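Local atomic coordinates of tRNA (guanine-N(1)-)-methyltransferase (Corynebacterium diphtheriae, PDB entry 7KFF), a protein that transfers a methyl group from S-adenosyl-L-methionine to N1 of a guanine in tRNA, probably G37 beside the anticodon, as a knotted SPOUT-family dimer. Residues V189-G192 against D193-L196; V250-V253 against L254-G257; E268-L271 against K272-E276; E286-R289 against H290-A293. All coordinates share one frame; numbering follows the deposited sequence. Where two conformers were deposited one is given.

Contact 1: V189-G192 against D193-L196. With SAH (S-adenosyl-L-homocysteine), chain C.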
loop_
_atom_site.group_PDB
_atom_site.type_symbol
_atom_site.label_atom_id
_atom_site.label_comp_id
_atom_site.label_asym_id
_atom_site.label_seq_id
_atom_site.Cartn_x
_atom_site.Cartn_y
_atom_site.Cartn_z
ATOM N N VAL A 189 9.385 4.182 6.398
ATOM C CA VAL A 189 8.889 2.991 5.716
ATOM C C VAL A 189 8.085 3.379 4.480
ATOM O O VAL A 189 7.150 4.186 4.561
ATOM C CB VAL A 189 8.063 2.098 6.668
ATOM C CG1 VAL A 189 6.992 2.876 7.414
ATOM C CG2 VAL A 189 7.453 0.917 5.930
ATOM N N SER A 190 8.442 2.789 3.348
ATOM C CA SER A 190 7.679 2.937 2.123
ATOM C C SER A 190 6.810 1.705 1.905
ATOM O O SER A 190 7.276 0.573 2.067
ATOM C CB SER A 190 8.609 3.059 0.922
ATOM O OG SER A 190 7.794 3.095 -0.239
ATOM N N ILE A 191 5.558 1.910 1.487
ATOM C CA ILE A 191 4.719 0.753 1.158
ATOM C C ILE A 191 4.898 0.266 -0.281
ATOM O O ILE A 191 4.362 -0.796 -0.638
ATOM C CB ILE A 191 3.231 0.929 1.546
ATOM C CG1 ILE A 191 2.573 2.061 0.740
ATOM C CG2 ILE A 191 3.109 1.122 3.045
ATOM C CD1 ILE A 191 1.061 1.988 0.739
ATOM N N GLY A 192 5.654 0.986 -1.103
ATOM C CA GLY A 192 5.910 0.551 -2.464
ATOM C C GLY A 192 6.473 1.677 -3.291
ATOM O O GLY A 192 6.507 2.838 -2.862
ATOM N N ASP A 193 6.880 1.324 -4.512
ATOM C CA ASP A 193 7.589 2.263 -5.389
ATOM C C ASP A 193 6.581 3.048 -6.235
ATOM O O ASP A 193 6.497 2.944 -7.460
ATOM C CB ASP A 193 8.618 1.543 -6.260
ATOM C CG ASP A 193 9.827 1.023 -5.475
ATOM O OD1 ASP A 193 9.944 1.250 -4.251
ATOM O OD2 ASP A 193 10.699 0.395 -6.121
ATOM N N TYR A 194 5.809 3.867 -5.538
ATOM C CA TYR A 194 4.782 4.699 -6.148
ATOM C C TYR A 194 4.531 5.827 -5.160
ATOM O O TYR A 194 4.936 5.749 -3.995
ATOM C CB TYR A 194 3.502 3.914 -6.459
ATOM C CG TYR A 194 3.095 2.955 -5.380
ATOM C CD1 TYR A 194 2.436 3.401 -4.249
ATOM C CD2 TYR A 194 3.381 1.602 -5.479
ATOM C CE1 TYR A 194 2.077 2.526 -3.232
ATOM C CE2 TYR A 194 3.005 0.716 -4.496
ATOM C CZ TYR A 194 2.349 1.191 -3.368
ATOM O OH TYR A 194 1.983 0.348 -2.360
ATOM N N VAL A 195 3.924 6.903 -5.645
ATOM C CA VAL A 195 3.806 8.126 -4.864
ATOM C C VAL A 195 2.354 8.358 -4.465
ATOM O O VAL A 195 1.475 8.491 -5.320
ATOM C CB VAL A 195 4.384 9.338 -5.619
ATOM C CG1 VAL A 195 4.281 10.581 -4.741
ATOM C CG2 VAL A 195 5.826 9.070 -6.096
ATOM N N LEU A 196 2.120 8.406 -3.157
ATOM C CA LEU A 196 0.819 8.663 -2.578
ATOM C C LEU A 196 0.665 10.141 -2.246
ATOM O O LEU A 196 1.603 10.932 -2.368
ATOM C CB LEU A 196 0.656 7.864 -1.288
ATOM C CG LEU A 196 0.924 6.372 -1.478
ATOM C CD1 LEU A 196 0.959 5.682 -0.131
ATOM C CD2 LEU A 196 -0.075 5.745 -2.433
HETATM N N SAH C . 8.035 14.864 -2.790
HETATM C CA SAH C . 7.864 13.617 -2.072
HETATM C CB SAH C . 6.375 13.369 -1.977
HETATM C CG SAH C . 5.815 13.298 -0.568
HETATM S SD SAH C . 4.229 12.517 -0.792
HETATM C C SAH C . 8.505 12.416 -2.745
HETATM O O SAH C . 8.148 12.048 -3.862
HETATM O OXT SAH C . 9.378 11.772 -2.164
HETATM C "C5'" SAH C . 3.485 13.047 0.745
HETATM C "C4'" SAH C . 3.482 11.994 1.834
HETATM O "O4'" SAH C . 2.733 10.846 1.439
HETATM C "C3'" SAH C . 4.843 11.441 2.286
HETATM O "O3'" SAH C . 5.513 12.334 3.099
HETATM C "C2'" SAH C . 4.406 10.146 2.972
HETATM O "O2'" SAH C . 3.876 10.399 4.250
HETATM C "C1'" SAH C . 3.279 9.698 2.066
HETATM N N9 SAH C . 3.734 8.780 1.005
HETATM C C8 SAH C . 3.794 9.029 -0.349
HETATM N N7 SAH C . 4.187 7.912 -0.986
HETATM C C5 SAH C . 4.401 6.951 -0.045
HETATM C C6 SAH C . 4.816 5.629 -0.119
HETATM N N6 SAH C . 5.134 5.003 -1.272
HETATM N N1 SAH C . 4.922 4.913 1.052
HETATM C C2 SAH C . 4.606 5.495 2.255
HETATM N N3 SAH C . 4.186 6.789 2.342
HETATM C C4 SAH C . 4.096 7.488 1.203
HETATM O O HOH W 1 9.508 1.784 -1.839
#
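Gly192 packs its backbone over one face of the Tyr194 ring, two residues further on, its carbonyl carbon offset toward the rim and its CA 3.5 Å from Tyr194 CE2. An inverse gamma turn centred on Asp193 folds the chain back in this way, closed by a weak bond from Tyr194 N to Gly192 O. The turn follows strand 185-190 and belongs to a loop that binds the cofactor in the knotted SPOUT fold, where the adenine of S-adenosyl-L-homocysteine is read by backbone atoms. Ile191 N gives a nearly straight bond (166°) to N1 of the ligand, and the ligand's N6 donates to Tyr194 O at 2.8 Å and, more weakly, to Gly192 O. Ser190 closes an ST turn just before this, its OG accepting from Gly192 N. A water joins that same OG to Asp193 OD1, which also forms a salt bridge with Arg278 of the second subunit. Tyr194 CG stands between its own N and carbonyl carbon (chi1 42°), which brings the ring back against the Gly192 backbone. The phenol then reaches the dimer interface, where Tyr194 OH bonds to Ile191 O of the second subunit. Leu196 brings CB and CG against the imidazole side of the adenine, CB 3.5 Å from C8 of the ligand. Its CD1 meets Ile191 CD1 at 3.8 Å, the two side chains crossing at about a right angle.

Contact 2: V250-V253 against L254-G257; sequences VPEV and LTSG
Thr255 and Ser256 each turn a hydroxyl back onto a carbonyl three residues earlier, so that Glu252 O and Val253 O both take a side-chain and a backbone donor from one residue. Both hydroxyls sit between their own backbone N and carbonyl carbon (chi1 65° and 71°), the setting that folds them over the short 3-10 turn. Ser256 OG lies in the plane of the Val253 carbonyl, on a lone pair, 2.7 Å from Val253 O, while Ser256 N approaches from above that plane. Thr255 OG1 comes to Glu252 O at 2.9 Å, tilted only 17° from the carbonyl plane, and Thr255 N again stands well above it. The remaining branch of the threonine, CG2, beside the backbone N, touches Val250 CG2 at 4.0 Å, the two side chains crossing at about a right angle. Leu254 runs alongside Pro251, its CD1 4.1 Å from Pro251 CD, and Leu254 N is held by Pro251 O. Pro251, Val253 and Leu254 all pack on Trp265 of helix 259-277, and Phe69 of the second subunit meets Leu254 and Thr255. Ser256 OG also accepts from Asn258 N at the approach to that helix. The chemistry implies a turn that supplies acceptors for its own hydroxyls, with its apolar side chains left to seat it on the helix.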
loop_
_atom_site.group_PDB
_atom_site.type_symbol
_atom_site.label_atom_id
_atom_site.label_comp_id
_atom_site.label_asym_id
_atom_site.label_seq_id
_atom_site.Cartn_x
_atom_site.Cartn_y
_atom_site.Cartn_z
ATOM N N VAL A 250 -13.829 -25.898 -12.830
ATOM C CA VAL A 250 -12.746 -25.946 -11.842
ATOM C C VAL A 250 -11.803 -27.084 -12.211
ATOM O O VAL A 250 -12.265 -28.130 -12.707
ATOM C CB VAL A 250 -13.314 -26.139 -10.433
ATOM C CG1 VAL A 250 -14.356 -25.064 -10.123
ATOM C CG2 VAL A 250 -13.883 -27.548 -10.278
ATOM N N PRO A 251 -10.497 -26.936 -12.013
ATOM C CA PRO A 251 -9.567 -28.022 -12.344
ATOM C C PRO A 251 -10.007 -29.352 -11.752
ATOM O O PRO A 251 -10.312 -29.458 -10.563
ATOM C CB PRO A 251 -8.243 -27.547 -11.747
ATOM C CG PRO A 251 -8.352 -26.050 -11.784
ATOM C CD PRO A 251 -9.796 -25.744 -11.495
ATOM N N GLU A 252 -10.034 -30.383 -12.602
ATOM C CA GLU A 252 -10.633 -31.645 -12.192
ATOM C C GLU A 252 -9.891 -32.273 -11.020
ATOM O O GLU A 252 -10.503 -32.964 -10.203
ATOM C CB GLU A 252 -10.698 -32.600 -13.383
ATOM C CG GLU A 252 -11.561 -33.813 -13.125
ATOM C CD GLU A 252 -12.034 -34.475 -14.405
ATOM O OE1 GLU A 252 -11.955 -33.834 -15.477
ATOM O OE2 GLU A 252 -12.485 -35.639 -14.337
ATOM N N VAL A 253 -8.585 -32.037 -10.899
ATOM C CA VAL A 253 -7.859 -32.598 -9.762
ATOM C C VAL A 253 -8.492 -32.167 -8.445
ATOM O O VAL A 253 -8.468 -32.920 -7.461
ATOM C CB VAL A 253 -6.365 -32.229 -9.828
ATOM C CG1 VAL A 253 -6.154 -30.727 -9.739
ATOM C CG2 VAL A 253 -5.577 -32.946 -8.715
ATOM N N LEU A 254 -9.050 -30.954 -8.391
ATOM C CA LEU A 254 -9.586 -30.462 -7.131
ATOM C C LEU A 254 -10.834 -31.210 -6.685
ATOM O O LEU A 254 -11.200 -31.119 -5.510
ATOM C CB LEU A 254 -9.883 -28.967 -7.234
ATOM C CG LEU A 254 -8.649 -28.105 -7.499
ATOM C CD1 LEU A 254 -9.039 -26.626 -7.589
ATOM C CD2 LEU A 254 -7.579 -28.317 -6.424
ATOM N N THR A 255 -11.488 -31.944 -7.581
ATOM C CA THR A 255 -12.648 -32.755 -7.230
ATOM C C THR A 255 -12.313 -34.240 -7.143
ATOM O O THR A 255 -13.223 -35.077 -7.074
ATOM C CB THR A 255 -13.775 -32.534 -8.239
ATOM O OG1 THR A 255 -13.371 -33.004 -9.526
ATOM C CG2 THR A 255 -14.121 -31.055 -8.348
ATOM N N SER A 256 -11.022 -34.581 -7.142
ATOM C CA SER A 256 -10.598 -35.973 -7.164
ATOM C C SER A 256 -10.534 -36.592 -5.775
ATOM O O SER A 256 -10.513 -37.821 -5.661
ATOM C CB SER A 256 -9.203 -36.075 -7.780
ATOM O OG SER A 256 -8.220 -35.548 -6.898
ATOM N N GLY A 257 -10.494 -35.777 -4.725
ATOM C CA GLY A 257 -10.299 -36.287 -3.389
ATOM C C GLY A 257 -8.920 -36.841 -3.116
ATOM O O GLY A 257 -8.685 -37.352 -2.012
#

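Contact 3: E268-L271 against K272-E276; sequences EQSL and KRTWE
Regular alpha-helical backbone joins the two segments within helix 259-277, each N-H from Lys272 to Trp275 bonding to the carbonyl four residues back. Thr274 adds a side-chain bond to that pattern. Its OG1 lies beside its own backbone N (chi1 -54°), facing back down the helix, and donates to Ser270 O at 2.8 Å. Thr274 N reaches the same oxygen at 3.0 Å from the opposite face of the carbonyl plane, which grips Ser270 O from two sides. This hydroxyl also bonds to Leu234 N, while Ser270 OG bonds to Leu234 O, so Ser270 and Thr274 together hold Leu234 of a neighbouring loop through both its C=O and its N-H. On another side Gln269 and Lys272 run side by side, pointing the same way, with Gln269 NE2 4.2 Å from Lys272 CD. A water bridges them further out, donating a hydrogen bond to Gln269 OE1 and accepting from Lys272 NZ. Lys272 stays extended until chi4, where a bend (-91°) brings NZ to Glu276 OE2 at 3.2 Å, a salt bridge one turn along the helix. Arg273 heads away to the second subunit, where NH2 bonds to Ala144 O. The chemistry implies a division of labour: hydroxyls tie the buried side to a loop, an ion pair and a water join the more exposed chains, and a guanidinium crosses to the second subunit.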
loop_
_atom_site.group_PDB
_atom_site.type_symbol
_atom_site.label_atom_id
_atom_site.label_comp_id
_atom_site.label_asym_id
_atom_site.label_seq_id
_atom_site.Cartn_x
_atom_site.Cartn_y
_atom_site.Cartn_z
ATOM N N GLU A 268 2.413 -26.566 -8.201
ATOM C CA GLU A 268 2.588 -26.174 -9.596
ATOM C C GLU A 268 1.968 -24.811 -9.872
ATOM O O GLU A 268 2.576 -23.954 -10.521
ATOM C CB GLU A 268 1.988 -27.230 -10.518
ATOM C CG GLU A 268 2.754 -28.549 -10.506
ATOM C CD GLU A 268 2.048 -29.650 -11.303
ATOM O OE1 GLU A 268 0.881 -29.455 -11.720
ATOM O OE2 GLU A 268 2.655 -30.710 -11.501
ATOM N N GLN A 269 0.751 -24.596 -9.393
ATOM C CA GLN A 269 0.072 -23.342 -9.690
ATOM C C GLN A 269 0.766 -22.162 -9.033
ATOM O O GLN A 269 0.744 -21.056 -9.575
ATOM C CB GLN A 269 -1.381 -23.434 -9.238
ATOM C CG GLN A 269 -2.209 -24.387 -10.070
ATOM C CD GLN A 269 -2.320 -23.927 -11.507
ATOM O OE1 GLN A 269 -2.715 -22.786 -11.770
ATOM N NE2 GLN A 269 -1.981 -24.795 -12.439
ATOM N N SER A 270 1.373 -22.382 -7.868
ATOM C CA SER A 270 2.176 -21.345 -7.232
ATOM C C SER A 270 3.446 -21.065 -8.029
ATOM O O SER A 270 3.794 -19.897 -8.266
ATOM C CB SER A 270 2.464 -21.777 -5.797
ATOM O OG SER A 270 3.370 -20.926 -5.161
ATOM N N LEU A 271 4.116 -22.112 -8.508
ATOM C CA LEU A 271 5.266 -21.904 -9.382
ATOM C C LEU A 271 4.856 -21.175 -10.655
ATOM O O LEU A 271 5.569 -20.279 -11.125
ATOM C CB LEU A 271 5.890 -23.241 -9.766
ATOM C CG LEU A 271 6.590 -23.991 -8.638
ATOM C CD1 LEU A 271 6.859 -25.432 -9.022
ATOM C CD2 LEU A 271 7.898 -23.273 -8.273
ATOM N N LYS A 272 3.706 -21.549 -11.229
ATOM C CA LYS A 272 3.260 -20.955 -12.485
ATOM C C LYS A 272 2.931 -19.476 -12.296
ATOM O O LYS A 272 3.353 -18.632 -13.095
ATOM C CB LYS A 272 2.032 -21.714 -12.994
ATOM C CG LYS A 272 1.417 -21.175 -14.266
ATOM C CD LYS A 272 0.312 -22.134 -14.736
ATOM C CE LYS A 272 -0.371 -21.670 -16.010
ATOM N NZ LYS A 272 -1.544 -20.820 -15.710
ATOM N N ARG A 273 2.185 -19.140 -11.235
ATOM C CA ARG A 273 1.846 -17.741 -11.007
ATOM C C ARG A 273 3.114 -16.936 -10.771
ATOM O O ARG A 273 3.252 -15.820 -11.280
ATOM C CB ARG A 273 0.884 -17.596 -9.827
ATOM C CG ARG A 273 0.486 -16.140 -9.502
ATOM C CD ARG A 273 -0.327 -15.485 -10.610
ATOM N NE ARG A 273 -1.698 -15.992 -10.630
ATOM C CZ ARG A 273 -2.720 -15.449 -9.974
ATOM N NH1 ARG A 273 -3.925 -16.006 -10.061
ATOM N NH2 ARG A 273 -2.552 -14.344 -9.248
ATOM N N THR A 274 4.064 -17.494 -10.013
ATOM C CA THR A 274 5.310 -16.770 -9.757
ATOM C C THR A 274 6.105 -16.583 -11.048
ATOM O O THR A 274 6.635 -15.497 -11.308
ATOM C CB THR A 274 6.136 -17.510 -8.698
ATOM O OG1 THR A 274 5.339 -17.729 -7.523
ATOM C CG2 THR A 274 7.386 -16.709 -8.333
ATOM N N TRP A 275 6.188 -17.627 -11.869
ATOM C CA TRP A 275 6.862 -17.500 -13.152
ATOM C C TRP A 275 6.196 -16.449 -14.032
ATOM O O TRP A 275 6.885 -15.658 -14.683
ATOM C CB TRP A 275 6.861 -18.850 -13.860
ATOM C CG TRP A 275 7.456 -18.799 -15.220
ATOM C CD1 TRP A 275 8.779 -18.746 -15.539
ATOM C CD2 TRP A 275 6.743 -18.775 -16.457
ATOM N NE1 TRP A 275 8.935 -18.707 -16.903
ATOM C CE2 TRP A 275 7.700 -18.720 -17.490
ATOM C CE3 TRP A 275 5.391 -18.803 -16.793
ATOM C CZ2 TRP A 275 7.344 -18.690 -18.832
ATOM C CZ3 TRP A 275 5.039 -18.773 -18.130
ATOM C CH2 TRP A 275 6.011 -18.714 -19.132
ATOM N N GLU A 276 4.859 -16.433 -14.076
ATOM C CA GLU A 276 4.154 -15.483 -14.935
ATOM C C GLU A 276 4.398 -14.045 -14.510
ATOM O O GLU A 276 4.572 -13.152 -15.355
ATOM C CB GLU A 276 2.645 -15.739 -14.866
ATOM C CG GLU A 276 2.179 -17.013 -15.516
ATOM C CD GLU A 276 0.720 -17.340 -15.215
ATOM O OE1 GLU A 276 0.143 -16.808 -14.226
ATOM O OE2 GLU A 276 0.149 -18.139 -15.981
HETATM O O HOH W 2 -3.656 -21.771 -13.769
#

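Contact 4: E286-R289 against H290-A293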
loop_
_atom_site.group_PDB
_atom_site.type_symbol
_atom_site.label_atom_id
_atom_site.label_comp_id
_atom_site.label_asym_id
_atom_site.label_seq_id
_atom_site.Cartn_x
_atom_site.Cartn_y
_atom_site.Cartn_z
ATOM N N GLU A 286 16.843 -22.182 -5.194
ATOM C CA GLU A 286 17.290 -23.420 -5.843
ATOM C C GLU A 286 16.084 -24.340 -5.880
ATOM O O GLU A 286 15.717 -24.919 -4.858
ATOM C CB GLU A 286 18.431 -24.108 -5.097
ATOM C CG GLU A 286 19.755 -23.429 -5.213
ATOM C CD GLU A 286 20.377 -23.493 -6.605
ATOM O OE1 GLU A 286 19.818 -24.119 -7.529
ATOM O OE2 GLU A 286 21.446 -22.895 -6.773
ATOM N N LEU A 287 15.470 -24.481 -7.050
ATOM C CA LEU A 287 14.350 -25.400 -7.209
ATOM C C LEU A 287 14.869 -26.822 -7.379
ATOM O O LEU A 287 15.878 -27.061 -8.047
ATOM C CB LEU A 287 13.533 -25.028 -8.445
ATOM C CG LEU A 287 12.909 -23.629 -8.403
ATOM C CD1 LEU A 287 12.113 -23.418 -9.683
ATOM C CD2 LEU A 287 12.037 -23.396 -7.209
ATOM N N ASP A 288 14.157 -27.772 -6.779
ATOM C CA ASP A 288 14.476 -29.176 -6.984
ATOM C C ASP A 288 14.045 -29.607 -8.384
ATOM O O ASP A 288 13.448 -28.842 -9.141
ATOM C CB ASP A 288 13.892 -30.037 -5.860
ATOM C CG ASP A 288 12.370 -30.161 -5.909
ATOM O OD1 ASP A 288 11.740 -29.756 -6.899
ATOM O OD2 ASP A 288 11.816 -30.697 -4.925
ATOM N N ARG A 289 14.357 -30.850 -8.736
ATOM C CA ARG A 289 14.097 -31.296 -10.101
ATOM C C ARG A 289 12.614 -31.237 -10.453
ATOM O O ARG A 289 12.252 -30.895 -11.587
ATOM C CB ARG A 289 14.616 -32.717 -10.331
ATOM C CG ARG A 289 14.312 -33.178 -11.774
ATOM C CD ARG A 289 14.788 -34.555 -12.136
ATOM N NE ARG A 289 16.230 -34.557 -12.220
ATOM C CZ ARG A 289 16.953 -35.437 -12.894
ATOM N NH1 ARG A 289 16.368 -36.417 -13.579
ATOM N NH2 ARG A 289 18.275 -35.313 -12.868
ATOM N N HIS A 290 11.739 -31.603 -9.519
ATOM C CA HIS A 290 10.310 -31.566 -9.815
ATOM C C HIS A 290 9.884 -30.152 -10.185
ATOM O O HIS A 290 9.217 -29.930 -11.206
ATOM C CB HIS A 290 9.522 -32.086 -8.611
ATOM C CG HIS A 290 8.238 -32.769 -8.968
ATOM N ND1 HIS A 290 7.500 -33.483 -8.048
ATOM C CD2 HIS A 290 7.553 -32.837 -10.134
ATOM C CE1 HIS A 290 6.419 -33.966 -8.634
ATOM N NE2 HIS A 290 6.427 -33.588 -9.900
ATOM N N ASP A 291 10.281 -29.175 -9.370
ATOM C CA ASP A 291 9.851 -27.801 -9.596
ATOM C C ASP A 291 10.583 -27.184 -10.777
ATOM O O ASP A 291 9.985 -26.447 -11.564
ATOM C CB ASP A 291 10.101 -26.974 -8.339
ATOM C CG ASP A 291 9.233 -27.410 -7.160
ATOM O OD1 ASP A 291 8.277 -28.186 -7.355
ATOM O OD2 ASP A 291 9.516 -26.966 -6.036
ATOM N N GLN A 292 11.880 -27.472 -10.913
ATOM C CA GLN A 292 12.646 -26.906 -12.017
ATOM C C GLN A 292 12.152 -27.446 -13.351
ATOM O O GLN A 292 11.993 -26.685 -14.316
ATOM C CB GLN A 292 14.130 -27.205 -11.811
ATOM C CG GLN A 292 15.045 -26.611 -12.872
ATOM C CD GLN A 292 15.065 -25.101 -12.847
ATOM O OE1 GLN A 292 14.993 -24.482 -11.799
ATOM N NE2 GLN A 292 15.159 -24.504 -14.020
ATOM N N ALA A 293 11.862 -28.743 -13.415
ATOM C CA ALA A 293 11.334 -29.312 -14.649
ATOM C C ALA A 293 9.976 -28.721 -14.997
ATOM O O ALA A 293 9.682 -28.471 -16.172
ATOM C CB ALA A 293 11.246 -30.828 -14.529
HETATM O O HOH W 3 16.324 -23.331 -9.607
HETATM O O HOH W 4 12.033 -26.843 -5.027
HETATM O O HOH W 5 9.085 -29.932 -4.979
#
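Leu287 lies across the side chain of Gln292 at about a right angle, its CB and CD1 each 3.7 Å from Gln292 OE1, just ahead of the N-cap of helix 289-299. That cap is Asp288. Its CG sits between its own N and carbonyl carbon (chi1 71°), turning the carboxylate over the first turn of the helix, where OD1 accepts from Asp291 N at 2.9 Å in a nearly straight bond (169°). The N-H meets OD1 almost in line with its C-O bond. The backbone then takes up the alpha-helical pattern, with Gln292 N bonding to Asp288 O and Ala293 N to Arg289 O. Capping brings two carboxylates close, Asp288 OD1 lying 3.7 Å from Asp291 OD2. The repulsion expected there is probably eased by the arginines of helix 259-277, since Asp291 forms salt bridges through OD1 with Arg264 and through OD2 with Arg267. Waters also link the two aspartates: one accepts from Asp288 N and donates to Asp291 OD2, and another donates to Asp288 OD2 and, weakly, to Asp291 OD1. Leu287 CB also packs on Asp291 CB, which places the leucine along one flank of the new helix, where it reaches Val295. In Gln292 a bend at chi2 (66°) carries the amide back toward the incoming chain. There a water lies 2.9 Å from Leu287 N, from which it accepts, and 2.8 Å from Gln292 OE1.

Overall arrangement
Contact 1 is buried, in the knotted cofactor domain; contacts 2, 3 and 4 lie on one side of the chain's centre, in the helical C-terminal part, 2 and 3 partly buried and 4 at the surface. Contacts 1, 2 and 3 touch the second subunit; contact 4 does not. Helix 259-277 unites the last three: it carries contact 3, the turn of contact 2 packs on its Trp265, and the capped helix of contact 4 lies against it. Contacts 3 and 4 touch, whereas contact 1 stays about 17 Å from contact 3 at nearest atoms. Backbone groups recognise the ligand in contact 1, hydroxyls serve carbonyls in contacts 2 and 3, and carboxylates with waters dominate contact 4.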